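Asp/Glu-specific dipeptidyl-peptidase (PDB 5JXF) removes dipeptides from the N-terminus of oligopeptides as a serine peptidase, with strict specificity for Asp or Glu at the P1 position. Local coordinates at residues A[227-232]-A[345-350]; A[370-375]-A[386-391]; A[121-126]-A[717-722]. All coordinates share one frame; numbering follows the deposited sequence.

Overall arrangement
From the N terminus, the chain first passes 121-126, which opens contact 3 on a short strand of the nine-strand antiparallel sheet. Residues 227-232 follow in the loop before strand 239-245, and helix 328-357 comes back to them at 345-350, closing contact 1 over 112 intervening residues beside the bound dipeptide. Contact 2 opens at 370-375 and closes at 386-391 after only ten residues, joining successive helices. The chain then runs on to 717-722, near its C terminus, where contact 3 closes, joining helix 717-721 to that sheet. Contacts 1 and 2 lie in series, and both nest inside contact 3; none cross. Contacts 2 and 3 fall on opposite sides of the chain's centre, their own centres about 58 Å apart.

Contact 1 (A[227-232]-A[345-350]); sequences DNWVWP and WKKWIG. With ARG (arginine), chain E; ASP (aspartic acid), chain F.
K346 holds CG anti to its backbone N (chi1 -166°) and runs extended to the ammonium, which reaches N228, while W229 sets its CG anti to its own carbonyl carbon (chi1 -53°), laying the indole alongside helix 328-357. K346 NZ donates to N228 O at 2.7 Å, in the carbonyl plane with a C=O...N angle of 145°, and also bonds D225 O. The N228 carbonyl belongs to the central peptide of the type II turn D227 to V230. On one face of the W229 ring, K347 CB rests 3.2 Å above the plane, and K347 CG makes a CH-pi contact 4.0 Å from the six-membered ring's centroid. K346 CD sits at the edge, 3.9 Å from W229 CD1. The opposite face carries the N of the bound arginine, 3.7 Å above the ring; N228 OD1 accepts its hydrogen bond at 2.5 Å. OD1 of the bound aspartic acid approaches W229 CH2 obliquely, at 3.0 Å. N228 ND2 bonds N343 OD1, and W229 NE1 the backbone N343 O. The turn thus presents an amide oxygen and an indole face to the arginine amine, which N343 and D679 help bind, consistent with recognition of a free N-terminus.

Contact 2 (A[370-375]-A[386-391]); sequences DFQQKV and NLLADF
The F371 ring has V375 CG1, one turn further along its own helix, over one face, 3.8 Å above the plane and offset toward the rim. At its edge, near the ring plane, lies L387 CD1 from the facing helix, 4.3 Å from F371 CZ. L388 CD1 approaches obliquely and comes within 3.8 Å of F371 CD2. With CG anti to the backbone N (chi1 169°), the phenyl group reaches across to the two leucines. The other flat group, the Q372 amide, touches the same methyl: Q372 OE1 is 3.4 Å from L388 CD1, and Q372 and L388 run alongside each other in opposing directions. L388 CD1 therefore touches both F371 CD2 and Q372 OE1.

The short helical segments run roughly antiparallel, at 140°, with their axes 10.7 Å apart at closest approach, and ten residues join them. This is a helical hairpin within the alpha-helical part of the S46 fold, well away from the annotated sites. Helix 547-571 packs against the hairpin as a third helix, where Y564 meets F371 edge-to-face and L560 touches L387. Van der Waals contacts carry the interface; Q372 NE2 is 4.2 Å from N386 N, too far for a bond. Cohesion here thus rests on shape and on burial of F371 and L387, with L388 giving up the most surface and Q372 staying partly exposed.

Contact 3 (A[121-126]-A[717-722]); sequences GFWAMK and KHLINE
H718 meets A124 and M125 where helix 717-721, near the C-terminus, packs against the edge of the nine-strand antiparallel sheet of the peptidase fold. Strand 122-123 is joined to that sheet by backbone hydrogen bonds, F122 with A214 and, just after the strand, A124 with V212. In H718, CG lies between the backbone N and the carbonyl carbon (chi1 63°), a crowded position that directs the imidazole at the loop following the strand. NE2 donates to A124 O at 3.0 Å with an N-H...O angle of 153°. The oxygen lies in the ring plane and receives the donor on a lone pair (C=O...N 139°), so the bond fixes the ring's rotation as well as its position.

The faces of that ring are occupied too. M125 O stands 3.3 Å above one of them, offset toward the rim, and L719 CG lies 3.6 Å above the other. M125, bent at chi2, brings SD to 4.7 Å from the ring centroid in an oblique sulfur-aromatic contact, closest at H718 CE1. Replacing H718 by an alanine is likely to leave A124 O without this donor and M125 SD without its aromatic partner, slackening the hold of the helix on the loop.

L719, next in line, touches V212 of strand 197-214 and places CD1 at the edge of the W123 indole, near its plane. Further along, E722 OE2 forms a salt bridge with R242 NH1. Between the two segments, the apolar end of the contact is L719 CD1, 4.1 Å from both W123 CE3 and W123 CZ3.

Contact 1 (A[227-232]-A[345-350])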
loop_
_atom_site.group_PDB
_atom_site.type_symbol
_atom_site.label_atom_id
_atom_site.label_comp_id
_atom_site.label_asym_id
_atom_site.label_seq_id
_atom_site.Cartn_x
_atom_site.Cartn_y
_atom_site.Cartn_z
ATOM N N ASP A 227 2.369 -3.969 -9.429
ATOM C CA ASP A 227 1.135 -3.303 -9.837
ATOM C C ASP A 227 0.099 -4.182 -10.581
ATOM O O ASP A 227 -0.993 -3.714 -10.897
ATOM C CB ASP A 227 1.484 -2.103 -10.721
ATOM C CG ASP A 227 1.969 -0.902 -9.903
ATOM O OD1 ASP A 227 2.233 -1.102 -8.710
ATOM O OD2 ASP A 227 2.094 0.216 -10.454
ATOM N N ASN A 228 0.441 -5.425 -10.885
ATOM C CA ASN A 228 -0.526 -6.325 -11.541
ATOM C C ASN A 228 -1.765 -6.515 -10.668
ATOM O O ASN A 228 -1.648 -6.687 -9.453
ATOM C CB ASN A 228 0.114 -7.673 -11.831
ATOM C CG ASN A 228 -0.689 -8.502 -12.853
ATOM O OD1 ASN A 228 -1.418 -7.958 -13.695
ATOM N ND2 ASN A 228 -0.559 -9.811 -12.764
ATOM N N TRP A 229 -2.943 -6.462 -11.292
ATOM C CA TRP A 229 -4.243 -6.523 -10.592
ATOM C C TRP A 229 -4.467 -5.369 -9.598
ATOM O O TRP A 229 -5.294 -5.488 -8.714
ATOM C CB TRP A 229 -4.429 -7.843 -9.832
ATOM C CG TRP A 229 -4.229 -9.062 -10.653
ATOM C CD1 TRP A 229 -3.116 -9.847 -10.692
ATOM C CD2 TRP A 229 -5.169 -9.652 -11.553
ATOM N NE1 TRP A 229 -3.301 -10.890 -11.561
ATOM C CE2 TRP A 229 -4.555 -10.799 -12.101
ATOM C CE3 TRP A 229 -6.473 -9.328 -11.943
ATOM C CZ2 TRP A 229 -5.196 -11.616 -13.046
ATOM C CZ3 TRP A 229 -7.118 -10.153 -12.878
ATOM C CH2 TRP A 229 -6.476 -11.284 -13.412
ATOM N N VAL A 230 -3.755 -4.262 -9.755
ATOM C CA VAL A 230 -3.814 -3.176 -8.770
ATOM C C VAL A 230 -4.246 -1.836 -9.377
ATOM O O VAL A 230 -3.765 -1.447 -10.438
ATOM C CB VAL A 230 -2.444 -2.980 -8.080
ATOM C CG1 VAL A 230 -2.390 -1.632 -7.379
ATOM C CG2 VAL A 230 -2.159 -4.115 -7.083
ATOM N N TRP A 231 -5.201 -1.178 -8.728
ATOM C CA TRP A 231 -5.525 0.219 -8.977
ATOM C C TRP A 231 -5.093 1.052 -7.736
ATOM O O TRP A 231 -5.217 0.573 -6.608
ATOM C CB TRP A 231 -7.020 0.397 -9.219
ATOM C CG TRP A 231 -7.401 1.819 -9.492
ATOM C CD1 TRP A 231 -7.993 2.697 -8.630
ATOM C CD2 TRP A 231 -7.215 2.521 -10.720
ATOM N NE1 TRP A 231 -8.181 3.910 -9.248
ATOM C CE2 TRP A 231 -7.708 3.829 -10.530
ATOM C CE3 TRP A 231 -6.683 2.171 -11.964
ATOM C CZ2 TRP A 231 -7.661 4.790 -11.529
ATOM C CZ3 TRP A 231 -6.635 3.129 -12.950
ATOM C CH2 TRP A 231 -7.127 4.421 -12.731
ATOM N N PRO A 232 -4.585 2.282 -7.925
ATOM C CA PRO A 232 -4.234 3.048 -9.128
ATOM C C PRO A 232 -3.154 2.374 -9.973
ATOM O O PRO A 232 -2.269 1.680 -9.464
ATOM C CB PRO A 232 -3.731 4.374 -8.565
ATOM C CG PRO A 232 -4.420 4.495 -7.237
ATOM C CD PRO A 232 -4.460 3.109 -6.705
ATOM N N TRP A 345 -0.860 -16.621 -10.347
ATOM C CA TRP A 345 -0.391 -16.756 -8.970
ATOM C C TRP A 345 -0.936 -15.619 -8.121
ATOM O O TRP A 345 -1.481 -15.836 -7.033
ATOM C CB TRP A 345 1.131 -16.767 -8.899
ATOM C CG TRP A 345 1.639 -16.422 -7.524
ATOM C CD1 TRP A 345 1.668 -17.242 -6.421
ATOM C CD2 TRP A 345 2.178 -15.158 -7.095
ATOM N NE1 TRP A 345 2.193 -16.563 -5.341
ATOM C CE2 TRP A 345 2.517 -15.288 -5.728
ATOM C CE3 TRP A 345 2.411 -13.934 -7.734
ATOM C CZ2 TRP A 345 3.073 -14.236 -4.988
ATOM C CZ3 TRP A 345 2.968 -12.892 -6.999
ATOM C CH2 TRP A 345 3.291 -13.051 -5.641
ATOM N N LYS A 346 -0.808 -14.403 -8.632
ATOM C CA LYS A 346 -1.321 -13.269 -7.891
ATOM C C LYS A 346 -2.837 -13.200 -7.962
ATOM O O LYS A 346 -3.466 -12.831 -6.969
ATOM C CB LYS A 346 -0.722 -11.956 -8.384
ATOM C CG LYS A 346 -0.975 -10.798 -7.421
ATOM C CD LYS A 346 -0.366 -9.508 -7.922
ATOM C CE LYS A 346 -0.292 -8.432 -6.801
ATOM N NZ LYS A 346 0.101 -7.083 -7.401
ATOM N N LYS A 347 -3.427 -13.555 -9.117
ATOM C CA LYS A 347 -4.886 -13.531 -9.244
ATOM C C LYS A 347 -5.518 -14.358 -8.134
ATOM O O LYS A 347 -6.489 -13.940 -7.489
ATOM C CB LYS A 347 -5.372 -14.064 -10.624
ATOM C CG LYS A 347 -6.884 -13.980 -10.775
ATOM C CD LYS A 347 -7.436 -14.946 -11.825
ATOM C CE LYS A 347 -8.959 -14.987 -11.798
ATOM N NZ LYS A 347 -9.500 -15.699 -12.981
ATOM N N TRP A 348 -4.955 -15.543 -7.924
ATOM C CA TRP A 348 -5.534 -16.512 -7.012
ATOM C C TRP A 348 -5.433 -16.018 -5.562
ATOM O O TRP A 348 -6.328 -16.263 -4.752
ATOM C CB TRP A 348 -4.858 -17.872 -7.196
ATOM C CG TRP A 348 -5.247 -18.530 -8.528
ATOM C CD1 TRP A 348 -6.392 -18.318 -9.235
ATOM C CD2 TRP A 348 -4.482 -19.480 -9.283
ATOM N NE1 TRP A 348 -6.390 -19.076 -10.381
ATOM C CE2 TRP A 348 -5.230 -19.801 -10.432
ATOM C CE3 TRP A 348 -3.237 -20.087 -9.097
ATOM C CZ2 TRP A 348 -4.777 -20.702 -11.390
ATOM C CZ3 TRP A 348 -2.791 -20.983 -10.048
ATOM C CH2 TRP A 348 -3.559 -21.285 -11.176
ATOM N N ILE A 349 -4.355 -15.306 -5.251
ATOM C CA ILE A 349 -4.224 -14.677 -3.933
ATOM C C ILE A 349 -5.405 -13.723 -3.717
ATOM O O ILE A 349 -6.168 -13.884 -2.760
ATOM C CB ILE A 349 -2.866 -13.959 -3.803
ATOM C CG1 ILE A 349 -1.749 -15.007 -3.772
ATOM C CG2 ILE A 349 -2.818 -13.021 -2.575
ATOM C CD1 ILE A 349 -0.354 -14.447 -3.906
ATOM N N GLY A 350 -5.599 -12.794 -4.656
ATOM C CA GLY A 350 -6.710 -11.857 -4.596
ATOM C C GLY A 350 -8.080 -12.499 -4.582
ATOM O O GLY A 350 -8.978 -12.064 -3.866
HETATM N N ARG E . -3.331 -8.880 -15.038
HETATM C CA ARG E . -3.434 -8.851 -16.490
HETATM C C ARG E . -4.490 -9.875 -16.923
HETATM O O ARG E . -4.381 -11.051 -16.592
HETATM C CB ARG E . -2.075 -9.141 -17.139
HETATM C CG ARG E . -1.000 -8.078 -16.864
HETATM C CD ARG E . 0.354 -8.475 -17.458
HETATM N NE ARG E . 0.826 -9.749 -16.924
HETATM C CZ ARG E . 1.614 -9.871 -15.851
HETATM N NH1 ARG E . 2.032 -8.788 -15.196
HETATM N NH2 ARG E . 1.992 -11.078 -15.433
HETATM N N ASP F . -5.522 -9.422 -17.630
HETATM C CA ASP F . -6.638 -10.293 -18.016
HETATM C C ASP F . -6.524 -10.887 -19.408
HETATM O O ASP F . -7.502 -10.925 -20.161
HETATM C CB ASP F . -7.971 -9.535 -17.890
HETATM C CG ASP F . -8.551 -9.582 -16.481
HETATM O OD1 ASP F . -8.192 -10.496 -15.720
HETATM O OD2 ASP F . -9.383 -8.712 -16.137
#

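Contact 2 (A[370-375]-A[386-391])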
loop_
_atom_site.group_PDB
_atom_site.type_symbol
_atom_site.label_atom_id
_atom_site.label_comp_id
_atom_site.label_asym_id
_atom_site.label_seq_id
_atom_site.Cartn_x
_atom_site.Cartn_y
_atom_site.Cartn_z
ATOM N N ASP A 370 -32.738 -20.604 -0.123
ATOM C CA ASP A 370 -33.901 -20.016 -0.785
ATOM C C ASP A 370 -34.160 -20.703 -2.119
ATOM O O ASP A 370 -35.266 -20.654 -2.656
ATOM C CB ASP A 370 -33.697 -18.516 -1.008
ATOM C CG ASP A 370 -34.847 -17.877 -1.769
ATOM O OD1 ASP A 370 -36.004 -18.311 -1.584
ATOM O OD2 ASP A 370 -34.594 -16.952 -2.567
ATOM N N PHE A 371 -33.120 -21.331 -2.656
ATOM C CA PHE A 371 -33.212 -22.046 -3.922
ATOM C C PHE A 371 -34.228 -23.174 -3.820
ATOM O O PHE A 371 -35.233 -23.191 -4.524
ATOM C CB PHE A 371 -31.841 -22.600 -4.323
ATOM C CG PHE A 371 -31.886 -23.578 -5.467
ATOM C CD1 PHE A 371 -32.120 -23.141 -6.760
ATOM C CD2 PHE A 371 -31.683 -24.937 -5.248
ATOM C CE1 PHE A 371 -32.158 -24.040 -7.813
ATOM C CE2 PHE A 371 -31.720 -25.841 -6.300
ATOM C CZ PHE A 371 -31.958 -25.391 -7.582
ATOM N N GLN A 372 -33.948 -24.108 -2.922
ATOM C CA GLN A 372 -34.811 -25.255 -2.690
ATOM C C GLN A 372 -36.178 -24.868 -2.142
ATOM O O GLN A 372 -37.159 -25.587 -2.341
ATOM C CB GLN A 372 -34.125 -26.229 -1.742
ATOM C CG GLN A 372 -34.308 -27.678 -2.127
ATOM C CD GLN A 372 -33.215 -28.563 -1.560
ATOM O OE1 GLN A 372 -32.114 -28.109 -1.319
ATOM N NE2 GLN A 372 -33.532 -29.811 -1.299
ATOM N N GLN A 373 -36.241 -23.727 -1.460
ATOM C CA GLN A 373 -37.520 -23.180 -1.020
ATOM C C GLN A 373 -38.328 -22.742 -2.236
ATOM O O GLN A 373 -39.526 -22.477 -2.143
ATOM C CB GLN A 373 -37.315 -22.007 -0.057
ATOM N N LYS A 374 -37.654 -22.673 -3.378
ATOM C CA LYS A 374 -38.290 -22.305 -4.629
ATOM C C LYS A 374 -38.482 -23.521 -5.535
ATOM O O LYS A 374 -39.209 -23.440 -6.523
ATOM C CB LYS A 374 -37.472 -21.225 -5.347
ATOM N N VAL A 375 -37.846 -24.645 -5.211
ATOM C CA VAL A 375 -38.070 -25.855 -5.999
ATOM C C VAL A 375 -39.299 -26.581 -5.477
ATOM O O VAL A 375 -39.917 -27.359 -6.203
ATOM C CB VAL A 375 -36.863 -26.828 -5.987
ATOM C CG1 VAL A 375 -35.563 -26.072 -6.176
ATOM C CG2 VAL A 375 -36.837 -27.672 -4.719
ATOM N N ASN A 386 -32.623 -32.316 -4.512
ATOM C CA ASN A 386 -31.530 -33.198 -4.139
ATOM C C ASN A 386 -30.156 -32.673 -4.579
ATOM O O ASN A 386 -29.164 -32.884 -3.881
ATOM C CB ASN A 386 -31.782 -34.583 -4.733
ATOM C CG ASN A 386 -32.772 -35.413 -3.912
ATOM O OD1 ASN A 386 -32.870 -35.280 -2.685
ATOM N ND2 ASN A 386 -33.477 -36.302 -4.590
ATOM N N LEU A 387 -30.124 -31.981 -5.724
ATOM C CA LEU A 387 -28.919 -31.340 -6.274
ATOM C C LEU A 387 -27.903 -30.868 -5.236
ATOM O O LEU A 387 -26.759 -31.311 -5.228
ATOM C CB LEU A 387 -29.319 -30.138 -7.134
ATOM C CG LEU A 387 -30.092 -30.414 -8.421
ATOM C CD1 LEU A 387 -30.457 -29.100 -9.101
ATOM C CD2 LEU A 387 -29.290 -31.314 -9.356
ATOM N N LEU A 388 -28.336 -29.974 -4.356
ATOM C CA LEU A 388 -27.451 -29.419 -3.339
ATOM C C LEU A 388 -26.843 -30.508 -2.450
ATOM O O LEU A 388 -25.672 -30.428 -2.074
ATOM C CB LEU A 388 -28.205 -28.391 -2.493
ATOM C CG LEU A 388 -28.678 -27.149 -3.258
ATOM C CD1 LEU A 388 -29.531 -26.248 -2.376
ATOM C CD2 LEU A 388 -27.491 -26.372 -3.822
ATOM N N ALA A 389 -27.630 -31.532 -2.132
ATOM C CA ALA A 389 -27.132 -32.633 -1.313
ATOM C C ALA A 389 -26.120 -33.473 -2.087
ATOM O O ALA A 389 -25.082 -33.862 -1.546
ATOM C CB ALA A 389 -28.283 -33.498 -0.826
ATOM N N ASP A 390 -26.420 -33.749 -3.354
ATOM C CA ASP A 390 -25.501 -34.499 -4.204
ATOM C C ASP A 390 -24.170 -33.763 -4.356
ATOM O O ASP A 390 -23.101 -34.362 -4.236
ATOM C CB ASP A 390 -26.124 -34.764 -5.577
ATOM C CG ASP A 390 -27.274 -35.750 -5.514
ATOM O OD1 ASP A 390 -27.174 -36.714 -4.732
ATOM O OD2 ASP A 390 -28.272 -35.572 -6.248
ATOM N N PHE A 391 -24.241 -32.459 -4.598
ATOM C CA PHE A 391 -23.041 -31.644 -4.718
ATOM C C PHE A 391 -22.118 -31.827 -3.521
ATOM O O PHE A 391 -20.930 -32.117 -3.682
ATOM C CB PHE A 391 -23.401 -30.166 -4.866
ATOM C CG PHE A 391 -23.748 -29.764 -6.269
ATOM C CD1 PHE A 391 -24.609 -30.507 -7.036
ATOM C CD2 PHE A 391 -23.174 -28.667 -6.831
ATOM C CE1 PHE A 391 -24.915 -30.105 -8.311
ATOM C CE2 PHE A 391 -23.466 -28.278 -8.109
ATOM C CZ PHE A 391 -24.323 -28.996 -8.852
#

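Contact 3 (A[121-126]-A[717-722])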
loop_
_atom_site.group_PDB
_atom_site.type_symbol
_atom_site.label_atom_id
_atom_site.label_comp_id
_atom_site.label_asym_id
_atom_site.label_seq_id
_atom_site.Cartn_x
_atom_site.Cartn_y
_atom_site.Cartn_z
ATOM N N GLY A 121 11.087 -1.806 -27.058
ATOM C CA GLY A 121 9.914 -1.623 -27.874
ATOM C C GLY A 121 10.271 -1.861 -29.326
ATOM O O GLY A 121 11.394 -2.269 -29.650
ATOM N N PHE A 122 9.312 -1.608 -30.211
ATOM C CA PHE A 122 9.504 -1.860 -31.630
ATOM C C PHE A 122 8.493 -1.053 -32.423
ATOM O O PHE A 122 7.339 -0.933 -32.015
ATOM C CB PHE A 122 9.364 -3.359 -31.944
ATOM C CG PHE A 122 9.150 -3.650 -33.400
ATOM C CD1 PHE A 122 7.872 -3.737 -33.920
ATOM C CD2 PHE A 122 10.225 -3.803 -34.252
ATOM C CE1 PHE A 122 7.676 -3.980 -35.256
ATOM C CE2 PHE A 122 10.029 -4.053 -35.585
ATOM C CZ PHE A 122 8.757 -4.141 -36.088
ATOM N N TRP A 123 8.925 -0.501 -33.560
ATOM C CA TRP A 123 8.065 0.364 -34.363
ATOM C C TRP A 123 8.350 0.282 -35.863
ATOM O O TRP A 123 9.357 0.796 -36.348
ATOM C CB TRP A 123 8.189 1.808 -33.887
ATOM C CG TRP A 123 7.737 1.939 -32.477
ATOM C CD1 TRP A 123 8.520 1.901 -31.365
ATOM C CD2 TRP A 123 6.385 2.046 -32.016
ATOM N NE1 TRP A 123 7.746 2.002 -30.244
ATOM C CE2 TRP A 123 6.432 2.101 -30.611
ATOM C CE3 TRP A 123 5.142 2.117 -32.654
ATOM C CZ2 TRP A 123 5.288 2.235 -29.829
ATOM C CZ3 TRP A 123 4.006 2.241 -31.882
ATOM C CH2 TRP A 123 4.086 2.294 -30.480
ATOM N N ALA A 124 7.441 -0.375 -36.582
ATOM C CA ALA A 124 7.523 -0.491 -38.030
ATOM C C ALA A 124 7.289 0.854 -38.686
ATOM O O ALA A 124 6.160 1.333 -38.733
ATOM C CB ALA A 124 6.511 -1.512 -38.538
ATOM N N MET A 125 8.357 1.459 -39.191
ATOM C CA MET A 125 8.290 2.802 -39.771
ATOM C C MET A 125 7.593 2.827 -41.131
ATOM O O MET A 125 7.163 3.874 -41.604
ATOM C CB MET A 125 9.696 3.392 -39.886
ATOM C CG MET A 125 10.270 3.827 -38.544
ATOM S SD MET A 125 9.066 4.857 -37.687
ATOM C CE MET A 125 9.777 4.973 -36.045
ATOM N N LYS A 126 7.496 1.664 -41.754
ATOM C CA LYS A 126 6.702 1.505 -42.956
ATOM C C LYS A 126 6.249 0.045 -43.046
ATOM O O LYS A 126 6.844 -0.841 -42.427
ATOM C CB LYS A 126 7.491 1.962 -44.192
ATOM C CG LYS A 126 8.722 1.145 -44.541
ATOM C CD LYS A 126 9.560 1.893 -45.580
ATOM C CE LYS A 126 10.501 0.967 -46.338
ATOM N NZ LYS A 126 9.935 -0.409 -46.494
ATOM N N LYS A 717 3.994 8.824 -35.779
ATOM C CA LYS A 717 2.837 9.596 -36.235
ATOM C C LYS A 717 2.131 8.985 -37.459
ATOM O O LYS A 717 0.921 9.151 -37.628
ATOM C CB LYS A 717 3.263 11.033 -36.563
ATOM C CG LYS A 717 2.117 12.041 -36.625
ATOM C CD LYS A 717 1.991 12.814 -35.310
ATOM C CE LYS A 717 0.838 13.815 -35.323
ATOM N NZ LYS A 717 -0.078 13.621 -34.165
ATOM N N HIS A 718 2.882 8.286 -38.307
ATOM C CA HIS A 718 2.313 7.726 -39.536
ATOM C C HIS A 718 1.215 6.707 -39.217
ATOM O O HIS A 718 0.239 6.601 -39.949
ATOM C CB HIS A 718 3.398 7.084 -40.410
ATOM C CG HIS A 718 4.086 5.923 -39.763
ATOM N ND1 HIS A 718 4.961 6.068 -38.708
ATOM C CD2 HIS A 718 4.020 4.592 -40.017
ATOM C CE1 HIS A 718 5.408 4.878 -38.343
ATOM N NE2 HIS A 718 4.851 3.965 -39.120
ATOM N N LEU A 719 1.353 5.987 -38.104
ATOM C CA LEU A 719 0.300 5.060 -37.708
ATOM C C LEU A 719 -0.943 5.827 -37.283
ATOM O O LEU A 719 -2.066 5.356 -37.470
ATOM C CB LEU A 719 0.769 4.144 -36.592
ATOM C CG LEU A 719 2.030 3.365 -36.945
ATOM C CD1 LEU A 719 2.500 2.582 -35.724
ATOM C CD2 LEU A 719 1.779 2.438 -38.143
ATOM N N ILE A 720 -0.748 7.023 -36.736
ATOM C CA ILE A 720 -1.881 7.836 -36.322
ATOM C C ILE A 720 -2.639 8.394 -37.521
ATOM O O ILE A 720 -3.867 8.459 -37.512
ATOM C CB ILE A 720 -1.435 8.996 -35.422
ATOM C CG1 ILE A 720 -0.745 8.440 -34.178
ATOM C CG2 ILE A 720 -2.625 9.885 -35.059
ATOM C CD1 ILE A 720 -0.612 9.433 -33.074
ATOM N N ASN A 721 -1.903 8.792 -38.552
ATOM C CA ASN A 721 -2.511 9.358 -39.751
ATOM C C ASN A 721 -3.511 8.384 -40.366
ATOM O O ASN A 721 -4.430 8.783 -41.080
ATOM C CB ASN A 721 -1.433 9.738 -40.775
ATOM C CG ASN A 721 -0.572 10.914 -40.312
ATOM O OD1 ASN A 721 -1.026 11.761 -39.540
ATOM N ND2 ASN A 721 0.666 10.975 -40.795
ATOM N N GLU A 722 -3.316 7.107 -40.045
ATOM C CA GLU A 722 -4.152 6.001 -40.499
ATOM C C GLU A 722 -5.493 5.987 -39.768
ATOM O O GLU A 722 -6.466 5.433 -40.257
ATOM C CB GLU A 722 -3.410 4.686 -40.256
ATOM C CG GLU A 722 -3.638 3.593 -41.227
ATOM C CD GLU A 722 -2.813 2.369 -40.873
ATOM O OE1 GLU A 722 -1.592 2.509 -40.662
ATOM O OE2 GLU A 722 -3.401 1.271 -40.774
#